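Local structure of Alr3790 protein (Anabaena sp., 3HIX) at residues Leu49-Tyr58 against Leu72-Leu83; Phe14-Arg22 against Ile30-Leu41. The protein is of unknown function but folds as a rhodanese-like domain, a family many of whose members transfer sulfur. All coordinates share one frame; numbering follows the deposited sequence.

Contact 1: residues Leu49-Tyr58 against Leu72-Leu83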
loop_
_atom_site.group_PDB
_atom_site.type_symbol
_atom_site.label_atom_id
_atom_site.label_comp_id
_atom_site.label_asym_id
_atom_site.label_seq_id
_atom_site.Cartn_x
_atom_site.Cartn_y
_atom_site.Cartn_z
ATOM N N LEU A 49 1.693 0.138 -13.107
ATOM C CA LEU A 49 1.024 -1.159 -13.094
ATOM C C LEU A 49 -0.070 -1.315 -14.138
ATOM O O LEU A 49 -0.780 -0.359 -14.449
ATOM C CB LEU A 49 0.410 -1.392 -11.710
ATOM C CG LEU A 49 1.296 -1.126 -10.492
ATOM C CD1 LEU A 49 0.451 -1.115 -9.223
ATOM C CD2 LEU A 49 2.378 -2.192 -10.411
ATOM N N GLU A 50 -0.203 -2.524 -14.676
ATOM C CA GLU A 50 -1.253 -2.802 -15.651
ATOM C C GLU A 50 -2.547 -3.005 -14.875
ATOM O O GLU A 50 -2.543 -3.542 -13.768
ATOM C CB GLU A 50 -0.940 -4.049 -16.479
ATOM C CG GLU A 50 -0.237 -5.159 -15.732
ATOM C CD GLU A 50 1.263 -4.963 -15.717
ATOM O OE1 GLU A 50 1.860 -4.895 -16.813
ATOM O OE2 GLU A 50 1.843 -4.876 -14.616
ATOM N N LYS A 51 -3.655 -2.585 -15.472
ATOM C CA LYS A 51 -4.953 -2.672 -14.820
ATOM C C LYS A 51 -5.497 -4.078 -14.582
ATOM O O LYS A 51 -6.469 -4.250 -13.844
ATOM C CB LYS A 51 -5.953 -1.826 -15.606
ATOM C CG LYS A 51 -5.563 -0.351 -15.643
ATOM C CD LYS A 51 -6.375 0.420 -16.666
ATOM C CE LYS A 51 -5.854 1.832 -16.833
ATOM N NZ LYS A 51 -5.988 2.605 -15.580
ATOM N N SER A 52 -4.877 -5.081 -15.194
ATOM C CA SER A 52 -5.321 -6.458 -15.013
ATOM C C SER A 52 -4.596 -7.130 -13.850
ATOM O O SER A 52 -4.949 -8.238 -13.442
ATOM C CB SER A 52 -5.074 -7.257 -16.292
ATOM O OG SER A 52 -3.712 -7.165 -16.673
ATOM N N ARG A 53 -3.587 -6.450 -13.316
ATOM C CA ARG A 53 -2.794 -6.981 -12.209
ATOM C C ARG A 53 -3.515 -7.040 -10.862
ATOM O O ARG A 53 -4.188 -6.094 -10.466
ATOM C CB ARG A 53 -1.508 -6.156 -12.051
ATOM C CG ARG A 53 -0.755 -6.413 -10.745
ATOM C CD ARG A 53 0.629 -5.784 -10.748
ATOM N NE ARG A 53 1.462 -6.323 -11.820
ATOM C CZ ARG A 53 2.772 -6.121 -11.929
ATOM N NH1 ARG A 53 3.415 -5.387 -11.030
ATOM N NH2 ARG A 53 3.440 -6.655 -12.941
ATOM N N ASP A 54 -3.362 -8.167 -10.168
ATOM C CA ASP A 54 -3.952 -8.349 -8.845
ATOM C C ASP A 54 -3.207 -7.426 -7.901
ATOM O O ASP A 54 -2.000 -7.570 -7.716
ATOM C CB ASP A 54 -3.773 -9.782 -8.349
ATOM C CG ASP A 54 -4.917 -10.676 -8.734
ATOM O OD1 ASP A 54 -5.068 -10.959 -9.938
ATOM O OD2 ASP A 54 -5.667 -11.091 -7.829
ATOM N N ILE A 55 -3.930 -6.493 -7.294
ATOM C CA ILE A 55 -3.321 -5.536 -6.383
ATOM C C ILE A 55 -3.921 -5.627 -4.992
ATOM O O ILE A 55 -5.133 -5.739 -4.824
ATOM C CB ILE A 55 -3.493 -4.098 -6.917
ATOM C CG1 ILE A 55 -2.820 -3.986 -8.287
ATOM C CG2 ILE A 55 -2.884 -3.095 -5.952
ATOM C CD1 ILE A 55 -3.110 -2.698 -9.015
ATOM N N TYR A 56 -3.054 -5.592 -3.991
ATOM C CA TYR A 56 -3.491 -5.662 -2.615
ATOM C C TYR A 56 -2.979 -4.407 -1.933
ATOM O O TYR A 56 -1.790 -4.089 -1.989
ATOM C CB TYR A 56 -2.965 -6.949 -1.988
ATOM C CG TYR A 56 -3.660 -8.152 -2.587
ATOM C CD1 TYR A 56 -4.701 -8.790 -1.912
ATOM C CD2 TYR A 56 -3.356 -8.580 -3.881
ATOM C CE1 TYR A 56 -5.429 -9.820 -2.516
ATOM C CE2 TYR A 56 -4.078 -9.602 -4.495
ATOM C CZ TYR A 56 -5.114 -10.215 -3.809
ATOM O OH TYR A 56 -5.854 -11.200 -4.427
ATOM N N VAL A 57 -3.899 -3.673 -1.324
ATOM C CA VAL A 57 -3.541 -2.425 -0.681
ATOM C C VAL A 57 -3.819 -2.382 0.805
ATOM O O VAL A 57 -4.737 -3.037 1.308
ATOM C CB VAL A 57 -4.300 -1.242 -1.324
ATOM C CG1 VAL A 57 -4.175 -1.292 -2.832
ATOM C CG2 VAL A 57 -5.748 -1.291 -0.924
ATOM N N TYR A 58 -3.006 -1.599 1.501
ATOM C CA TYR A 58 -3.177 -1.393 2.923
ATOM C C TYR A 58 -2.737 0.027 3.219
ATOM O O TYR A 58 -1.814 0.555 2.596
ATOM C CB TYR A 58 -2.370 -2.420 3.756
ATOM C CG TYR A 58 -0.864 -2.246 3.777
ATOM C CD1 TYR A 58 -0.234 -1.570 4.822
ATOM C CD2 TYR A 58 -0.065 -2.811 2.786
ATOM C CE1 TYR A 58 1.159 -1.467 4.883
ATOM C CE2 TYR A 58 1.327 -2.712 2.834
ATOM C CZ TYR A 58 1.931 -2.040 3.882
ATOM O OH TYR A 58 3.298 -1.930 3.917
ATOM N N LEU A 72 -8.517 3.318 -6.909
ATOM C CA LEU A 72 -7.914 2.444 -7.917
ATOM C C LEU A 72 -8.969 1.784 -8.795
ATOM O O LEU A 72 -8.800 1.686 -10.010
ATOM C CB LEU A 72 -7.040 1.374 -7.245
ATOM C CG LEU A 72 -5.759 1.908 -6.591
ATOM C CD1 LEU A 72 -5.087 0.797 -5.786
ATOM C CD2 LEU A 72 -4.815 2.449 -7.663
ATOM N N ARG A 73 -10.057 1.330 -8.190
ATOM C CA ARG A 73 -11.108 0.700 -8.976
ATOM C C ARG A 73 -11.744 1.726 -9.906
ATOM O O ARG A 73 -12.050 1.418 -11.057
ATOM C CB ARG A 73 -12.169 0.080 -8.067
ATOM C CG ARG A 73 -11.683 -1.143 -7.317
ATOM C CD ARG A 73 -12.803 -1.779 -6.507
ATOM N NE ARG A 73 -12.326 -2.923 -5.735
ATOM C CZ ARG A 73 -12.968 -3.438 -4.691
ATOM N NH1 ARG A 73 -14.120 -2.913 -4.296
ATOM N NH2 ARG A 73 -12.444 -4.458 -4.025
ATOM N N SER A 74 -11.937 2.948 -9.414
ATOM C CA SER A 74 -12.529 3.989 -10.244
ATOM C C SER A 74 -11.572 4.377 -11.366
ATOM O O SER A 74 -11.992 4.911 -12.386
ATOM C CB SER A 74 -12.873 5.223 -9.405
ATOM O OG SER A 74 -13.907 4.933 -8.481
ATOM N N ALA A 75 -10.285 4.098 -11.180
ATOM C CA ALA A 75 -9.284 4.422 -12.193
ATOM C C ALA A 75 -9.188 3.342 -13.265
ATOM O O ALA A 75 -8.444 3.482 -14.235
ATOM C CB ALA A 75 -7.923 4.626 -11.543
ATOM N N GLY A 76 -9.932 2.257 -13.086
ATOM C CA GLY A 76 -9.898 1.197 -14.073
ATOM C C GLY A 76 -9.166 -0.073 -13.683
ATOM O O GLY A 76 -9.054 -0.978 -14.498
ATOM N N PHE A 77 -8.656 -0.159 -12.456
ATOM C CA PHE A 77 -7.970 -1.386 -12.047
ATOM C C PHE A 77 -9.022 -2.451 -11.747
ATOM O O PHE A 77 -9.895 -2.267 -10.895
ATOM C CB PHE A 77 -7.067 -1.117 -10.846
ATOM C CG PHE A 77 -5.773 -0.444 -11.217
ATOM C CD1 PHE A 77 -4.656 -1.199 -11.582
ATOM C CD2 PHE A 77 -5.692 0.943 -11.281
ATOM C CE1 PHE A 77 -3.473 -0.571 -12.014
ATOM C CE2 PHE A 77 -4.524 1.577 -11.710
ATOM C CZ PHE A 77 -3.411 0.816 -12.079
ATOM N N GLU A 78 -8.938 -3.556 -12.480
ATOM C CA GLU A 78 -9.895 -4.655 -12.377
ATOM C C GLU A 78 -9.866 -5.499 -11.103
ATOM O O GLU A 78 -10.899 -6.024 -10.696
ATOM C CB GLU A 78 -9.752 -5.568 -13.612
ATOM C CG GLU A 78 -10.584 -6.844 -13.577
ATOM C CD GLU A 78 -10.366 -7.742 -14.796
ATOM O OE1 GLU A 78 -9.295 -7.651 -15.434
ATOM O OE2 GLU A 78 -11.263 -8.555 -15.106
ATOM N N HIS A 79 -8.703 -5.631 -10.470
ATOM C CA HIS A 79 -8.601 -6.442 -9.255
ATOM C C HIS A 79 -7.841 -5.768 -8.117
ATOM O O HIS A 79 -6.615 -5.869 -8.018
ATOM C CB HIS A 79 -7.949 -7.778 -9.600
ATOM C CG HIS A 79 -8.714 -8.562 -10.619
ATOM N ND1 HIS A 79 -8.116 -9.153 -11.710
ATOM C CD2 HIS A 79 -10.039 -8.819 -10.732
ATOM C CE1 HIS A 79 -9.039 -9.737 -12.453
ATOM N NE2 HIS A 79 -10.214 -9.549 -11.881
ATOM N N VAL A 80 -8.588 -5.085 -7.255
ATOM C CA VAL A 80 -8.012 -4.379 -6.124
ATOM C C VAL A 80 -8.706 -4.855 -4.871
ATOM O O VAL A 80 -9.928 -4.788 -4.769
ATOM C CB VAL A 80 -8.219 -2.855 -6.252
ATOM C CG1 VAL A 80 -7.442 -2.120 -5.153
ATOM C CG2 VAL A 80 -7.772 -2.384 -7.637
ATOM N N SER A 81 -7.931 -5.354 -3.920
ATOM C CA SER A 81 -8.506 -5.833 -2.674
ATOM C C SER A 81 -7.772 -5.235 -1.491
ATOM O O SER A 81 -6.641 -4.764 -1.614
ATOM C CB SER A 81 -8.468 -7.361 -2.623
ATOM O OG SER A 81 -7.198 -7.836 -3.007
ATOM N N GLU A 82 -8.442 -5.252 -0.349
ATOM C CA GLU A 82 -7.922 -4.696 0.885
ATOM C C GLU A 82 -7.254 -5.754 1.766
ATOM O O GLU A 82 -7.694 -6.903 1.814
ATOM C CB GLU A 82 -9.089 -4.059 1.650
ATOM C CG GLU A 82 -9.932 -3.131 0.776
ATOM C CD GLU A 82 -11.428 -3.285 0.987
ATOM O OE1 GLU A 82 -12.004 -2.521 1.791
ATOM O OE2 GLU A 82 -12.026 -4.178 0.346
ATOM N N LEU A 83 -6.168 -5.375 2.431
ATOM C CA LEU A 83 -5.524 -6.274 3.377
ATOM C C LEU A 83 -6.045 -5.768 4.712
ATOM O O LEU A 83 -5.501 -4.817 5.281
ATOM C CB LEU A 83 -4.000 -6.158 3.335
ATOM C CG LEU A 83 -3.273 -6.801 2.153
ATOM C CD1 LEU A 83 -1.784 -6.553 2.318
ATOM C CD2 LEU A 83 -3.560 -8.313 2.087
HETATM O O HOH W 1 -6.332 -4.538 -10.939
HETATM O O HOH W 2 -6.770 -8.071 -5.821
#

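Contact 2: residues Phe14-Arg22 against Ile30-Leu41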
loop_
_atom_site.group_PDB
_atom_site.type_symbol
_atom_site.label_atom_id
_atom_site.label_comp_id
_atom_site.label_asym_id
_atom_site.label_seq_id
_atom_site.Cartn_x
_atom_site.Cartn_y
_atom_site.Cartn_z
ATOM N N PHE A 14 0.783 -11.350 -7.119
ATOM C CA PHE A 14 0.085 -10.116 -6.770
ATOM C C PHE A 14 1.049 -9.061 -6.241
ATOM O O PHE A 14 2.122 -9.386 -5.740
ATOM C CB PHE A 14 -1.006 -10.387 -5.733
ATOM C CG PHE A 14 -0.499 -10.999 -4.462
ATOM C CD1 PHE A 14 -0.355 -12.379 -4.342
ATOM C CD2 PHE A 14 -0.154 -10.194 -3.379
ATOM C CE1 PHE A 14 0.122 -12.946 -3.157
ATOM C CE2 PHE A 14 0.323 -10.750 -2.197
ATOM C CZ PHE A 14 0.462 -12.128 -2.086
ATOM N N THR A 15 0.651 -7.799 -6.351
ATOM C CA THR A 15 1.473 -6.680 -5.903
ATOM C C THR A 15 0.854 -6.047 -4.668
ATOM O O THR A 15 -0.362 -5.929 -4.569
ATOM C CB THR A 15 1.588 -5.617 -7.015
ATOM O OG1 THR A 15 2.210 -6.202 -8.162
ATOM C CG2 THR A 15 2.415 -4.429 -6.550
ATOM N N ILE A 16 1.693 -5.652 -3.719
ATOM C CA ILE A 16 1.200 -5.040 -2.494
ATOM C C ILE A 16 1.562 -3.557 -2.484
ATOM O O ILE A 16 2.705 -3.189 -2.736
ATOM C CB ILE A 16 1.793 -5.755 -1.253
ATOM C CG1 ILE A 16 1.401 -7.237 -1.289
ATOM C CG2 ILE A 16 1.301 -5.084 0.024
ATOM C CD1 ILE A 16 1.974 -8.067 -0.149
ATOM N N LEU A 17 0.575 -2.711 -2.210
ATOM C CA LEU A 17 0.784 -1.263 -2.186
ATOM C C LEU A 17 0.539 -0.718 -0.794
ATOM O O LEU A 17 -0.459 -1.058 -0.158
ATOM C CB LEU A 17 -0.158 -0.562 -3.173
ATOM C CG LEU A 17 -0.133 -1.017 -4.638
ATOM C CD1 LEU A 17 -0.975 -0.054 -5.465
ATOM C CD2 LEU A 17 1.296 -1.054 -5.172
ATOM N N ASP A 18 1.464 0.113 -0.322
ATOM C CA ASP A 18 1.373 0.739 0.994
ATOM C C ASP A 18 0.973 2.179 0.666
ATOM O O ASP A 18 1.756 2.910 0.073
ATOM C CB ASP A 18 2.748 0.715 1.693
ATOM C CG ASP A 18 2.689 1.205 3.132
ATOM O OD1 ASP A 18 1.828 2.054 3.446
ATOM O OD2 ASP A 18 3.523 0.756 3.951
ATOM N N VAL A 19 -0.243 2.571 1.034
ATOM C CA VAL A 19 -0.745 3.915 0.736
ATOM C C VAL A 19 -0.572 4.918 1.873
ATOM O O VAL A 19 -1.071 6.043 1.802
ATOM C CB VAL A 19 -2.241 3.877 0.324
ATOM C CG1 VAL A 19 -2.391 3.093 -0.955
ATOM C CG2 VAL A 19 -3.096 3.264 1.438
ATOM N N ARG A 20 0.138 4.516 2.918
ATOM C CA ARG A 20 0.387 5.422 4.034
ATOM C C ARG A 20 1.445 6.447 3.639
ATOM O O ARG A 20 2.063 6.348 2.579
ATOM C CB ARG A 20 0.879 4.641 5.256
ATOM C CG ARG A 20 -0.110 3.588 5.749
ATOM C CD ARG A 20 0.516 2.714 6.823
ATOM N NE ARG A 20 1.737 2.074 6.343
ATOM C CZ ARG A 20 2.654 1.520 7.133
ATOM N NH1 ARG A 20 2.483 1.515 8.447
ATOM N NH2 ARG A 20 3.767 1.017 6.616
ATOM N N ASP A 21 1.645 7.430 4.507
ATOM C CA ASP A 21 2.638 8.475 4.292
ATOM C C ASP A 21 3.994 7.789 4.106
ATOM O O ASP A 21 4.300 6.827 4.807
ATOM C CB ASP A 21 2.680 9.383 5.519
ATOM C CG ASP A 21 3.087 10.796 5.186
ATOM O OD1 ASP A 21 2.356 11.460 4.424
ATOM O OD2 ASP A 21 4.134 11.243 5.695
ATOM N N ARG A 22 4.800 8.277 3.170
ATOM C CA ARG A 22 6.110 7.683 2.918
ATOM C C ARG A 22 6.979 7.620 4.174
ATOM O O ARG A 22 7.804 6.712 4.323
ATOM C CB ARG A 22 6.848 8.460 1.820
ATOM C CG ARG A 22 8.299 8.010 1.589
ATOM C CD ARG A 22 8.391 6.513 1.304
ATOM N NE ARG A 22 9.759 6.008 1.383
ATOM C CZ ARG A 22 10.551 5.795 0.338
ATOM N NH1 ARG A 22 10.116 6.043 -0.892
ATOM N NH2 ARG A 22 11.775 5.319 0.523
ATOM N N ILE A 30 5.319 -3.890 4.720
ATOM C CA ILE A 30 5.271 -5.285 4.319
ATOM C C ILE A 30 6.395 -5.502 3.314
ATOM O O ILE A 30 6.570 -4.726 2.369
ATOM C CB ILE A 30 3.895 -5.625 3.679
ATOM C CG1 ILE A 30 2.803 -5.579 4.750
ATOM C CG2 ILE A 30 3.941 -6.987 2.999
ATOM C CD1 ILE A 30 1.408 -5.930 4.239
HETATM N N MSE A 31 7.174 -6.553 3.528
HETATM C CA MSE A 31 8.286 -6.847 2.643
HETATM C C MSE A 31 7.819 -6.914 1.198
HETATM O O MSE A 31 6.878 -7.635 0.872
HETATM C CB MSE A 31 8.940 -8.175 3.041
HETATM C CG MSE A 31 10.135 -8.580 2.182
HETATM SE SE MSE A 31 11.034 -10.155 2.901
HETATM C CE MSE A 31 11.751 -9.368 4.517
ATOM N N GLY A 32 8.482 -6.154 0.335
ATOM C CA GLY A 32 8.129 -6.152 -1.072
ATOM C C GLY A 32 7.014 -5.203 -1.480
ATOM O O GLY A 32 6.730 -5.056 -2.672
ATOM N N ALA A 33 6.369 -4.561 -0.515
ATOM C CA ALA A 33 5.288 -3.636 -0.843
ATOM C C ALA A 33 5.863 -2.370 -1.448
ATOM O O ALA A 33 6.966 -1.951 -1.098
ATOM C CB ALA A 33 4.485 -3.297 0.408
HETATM N N MSE A 34 5.115 -1.760 -2.360
HETATM C CA MSE A 34 5.546 -0.527 -3.009
HETATM C C MSE A 34 4.965 0.688 -2.301
HETATM O O MSE A 34 3.809 0.669 -1.863
HETATM C CB MSE A 34 5.080 -0.501 -4.459
HETATM C CG MSE A 34 5.431 -1.731 -5.258
HETATM SE SE MSE A 34 4.729 -1.529 -7.049
HETATM C CE MSE A 34 5.931 -0.151 -7.662
ATOM N N ALA A 35 5.766 1.742 -2.197
ATOM C CA ALA A 35 5.330 2.981 -1.568
ATOM C C ALA A 35 4.480 3.792 -2.547
ATOM O O ALA A 35 4.970 4.270 -3.564
ATOM C CB ALA A 35 6.527 3.803 -1.140
HETATM N N MSE A 36 3.204 3.945 -2.235
HETATM C CA MSE A 36 2.326 4.723 -3.095
HETATM C C MSE A 36 1.318 5.474 -2.247
HETATM O O MSE A 36 0.162 5.097 -2.159
HETATM C CB MSE A 36 1.622 3.817 -4.108
HETATM C CG MSE A 36 2.502 3.483 -5.341
HETATM SE SE MSE A 36 1.474 2.700 -6.802
HETATM C CE MSE A 36 2.923 2.061 -7.898
ATOM N N PRO A 37 1.767 6.548 -1.589
ATOM C CA PRO A 37 0.918 7.376 -0.732
ATOM C C PRO A 37 -0.353 7.828 -1.463
ATOM O O PRO A 37 -0.325 8.101 -2.663
ATOM C CB PRO A 37 1.836 8.543 -0.375
ATOM C CG PRO A 37 3.194 7.901 -0.364
ATOM C CD PRO A 37 3.148 7.061 -1.612
ATOM N N ILE A 38 -1.454 7.904 -0.719
ATOM C CA ILE A 38 -2.759 8.297 -1.251
ATOM C C ILE A 38 -2.740 9.420 -2.285
ATOM O O ILE A 38 -3.317 9.287 -3.364
ATOM C CB ILE A 38 -3.717 8.714 -0.098
ATOM C CG1 ILE A 38 -4.388 7.476 0.504
ATOM C CG2 ILE A 38 -4.774 9.684 -0.611
ATOM C CD1 ILE A 38 -5.459 6.856 -0.388
ATOM N N GLU A 39 -2.086 10.526 -1.954
ATOM C CA GLU A 39 -2.035 11.670 -2.852
ATOM C C GLU A 39 -1.476 11.396 -4.251
ATOM O O GLU A 39 -1.870 12.062 -5.203
ATOM C CB GLU A 39 -1.246 12.812 -2.207
ATOM C CG GLU A 39 -1.870 13.390 -0.940
ATOM C CD GLU A 39 -1.846 12.422 0.235
ATOM O OE1 GLU A 39 -0.961 11.536 0.261
ATOM O OE2 GLU A 39 -2.700 12.559 1.139
ATOM N N ASP A 40 -0.570 10.429 -4.386
ATOM C CA ASP A 40 0.009 10.118 -5.699
ATOM C C ASP A 40 -0.347 8.731 -6.219
ATOM O O ASP A 40 0.140 8.308 -7.261
ATOM C CB ASP A 40 1.533 10.238 -5.651
ATOM C CG ASP A 40 2.000 11.672 -5.627
ATOM O OD1 ASP A 40 1.619 12.432 -6.543
ATOM O OD2 ASP A 40 2.748 12.037 -4.696
ATOM N N LEU A 41 -1.216 8.037 -5.497
ATOM C CA LEU A 41 -1.613 6.682 -5.856
ATOM C C LEU A 41 -2.097 6.446 -7.287
ATOM O O LEU A 41 -1.514 5.647 -8.017
ATOM C CB LEU A 41 -2.672 6.189 -4.884
ATOM C CG LEU A 41 -3.204 4.778 -5.121
ATOM C CD1 LEU A 41 -2.073 3.746 -5.091
ATOM C CD2 LEU A 41 -4.233 4.489 -4.056
HETATM O O HOH W 3 4.436 -6.278 -3.882
#

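Contact 1: residues Leu49-Tyr58 against Leu72-Leu83
I55 and V57 each both give and take a backbone bond along strand 80-82 and the residues flanking it, in a purely parallel pattern. I55 N reaches H79 O and S81 N reaches I55 O; V57 N then meets S81 O at 3.0 Å, and L83 N closes on V57 O. The axes of strands 55-58 and 80-82 approach to 4.8 Å and diverge by 36°, the twist expected of such a sheet. Before the strands begin, E78 N bonds K51 O (2.9 Å). Where the chains part, one water donates to K51 O and R53 O and accepts from H79 N, so the loops remain joined through solvent.

K51 works with both halves of its side chain. Its CG stands over the centre of the F77 ring, 4.1 Å above the plane, in a CH-pi contact. Beyond that the chain bends at its last torsion (chi4 -63°), which carries NZ to A75 O at 2.9 Å. That carbonyl lies at the C-terminal end of helix 62-74, closed by a Schellman motif at G76, and the negative pole there would probably favour the ammonium.

Apolar contacts fill the face bearing I55 and V57. I55 CD1 comes obliquely onto F77 CD1 (3.4 Å), while V57 CG1 meets L72 CD1 tip to tip at 3.7 Å and also touches V80 CG1. On the opposite face, Y56 CB rests near L83 CG.

Strand, helix and returning parallel strand make this a beta-alpha-beta crossover, the building unit of the rhodanese-like alpha/beta fold.

Contact 2: residues Phe14-Arg22 against Ile30-Leu41
L17 pairs with M34 and D18 with A35 at one margin of the central parallel sheet of the rhodanese-like fold, where the short strand 34-35 is outermost. I16 O accepts M34 N at 2.8 Å, M34 O accepts D18 N, and D18 O takes M36 N. Past the strands the chains stay together through a longer bond from I38 N to V19 O (3.2 Å). At the other end, a water bridges I16 N and G32 O.

D18 sends its CB past M34 O, and its carboxylate turns to the loop that follows its own strand, at R20. With CG anti to the backbone N (chi1 -173°), OD1 can accept both R20 N, closing an Asx turn, and R20 NE. OD2 receives R20 NH2 at 2.7 Å, completing a side-on, two-pronged salt bridge in which both oxygens use their syn lone pairs and lie close to the guanidinium plane. Y58 OH, which also hydrogen-bonds I30 N, adds a weak bond to OD2, and R20 NH2 also hydrogen-bonds G28 O. With an alanine here, the buried R20 guanidinium would probably lose its anionic mate and be freer to turn, and the R20 amide would be left without its turn-closing acceptor.

Hydrophobic side chains fill in on both sides of the strands. The I16 and I30 side chains cross at about a right angle, I16 CD1 touching I30 CG2, and I16 CG2 touches A33 CB. L17 lies alongside selenomethionine M34, pointing the same way, while its CD1 meets the selenium of M36 obliquely and L41 CD1 at 4.0 Å. V19 CG1 packs on L41 CD2. The selenium of M34, at the end of an extended chi2 (179°), lies 3.7 Å from T15 CG2.

How the contacts relate
From the N terminus, the chain runs first along 14-22, passes through helix 22-26, and returns as 30-41, closing contact 2. Helix 41-48 then leads to 49-58, and after helix 62-74 the segment 72-83 closes contact 1. The two loops therefore follow in series and neither encloses the other. They meet in the sheet, whose strand order is 34-35, 15-18, 55-58, 80-82: each contact joins an outer strand to an inner one. The inner pair is stitched by backbone bonds, among them L17 N with Y56 O at 2.7 Å, and F14 and Y56 set their rings edge-to-face beside them. This seam between 15-18 and 55-58 completes the four-stranded sheet.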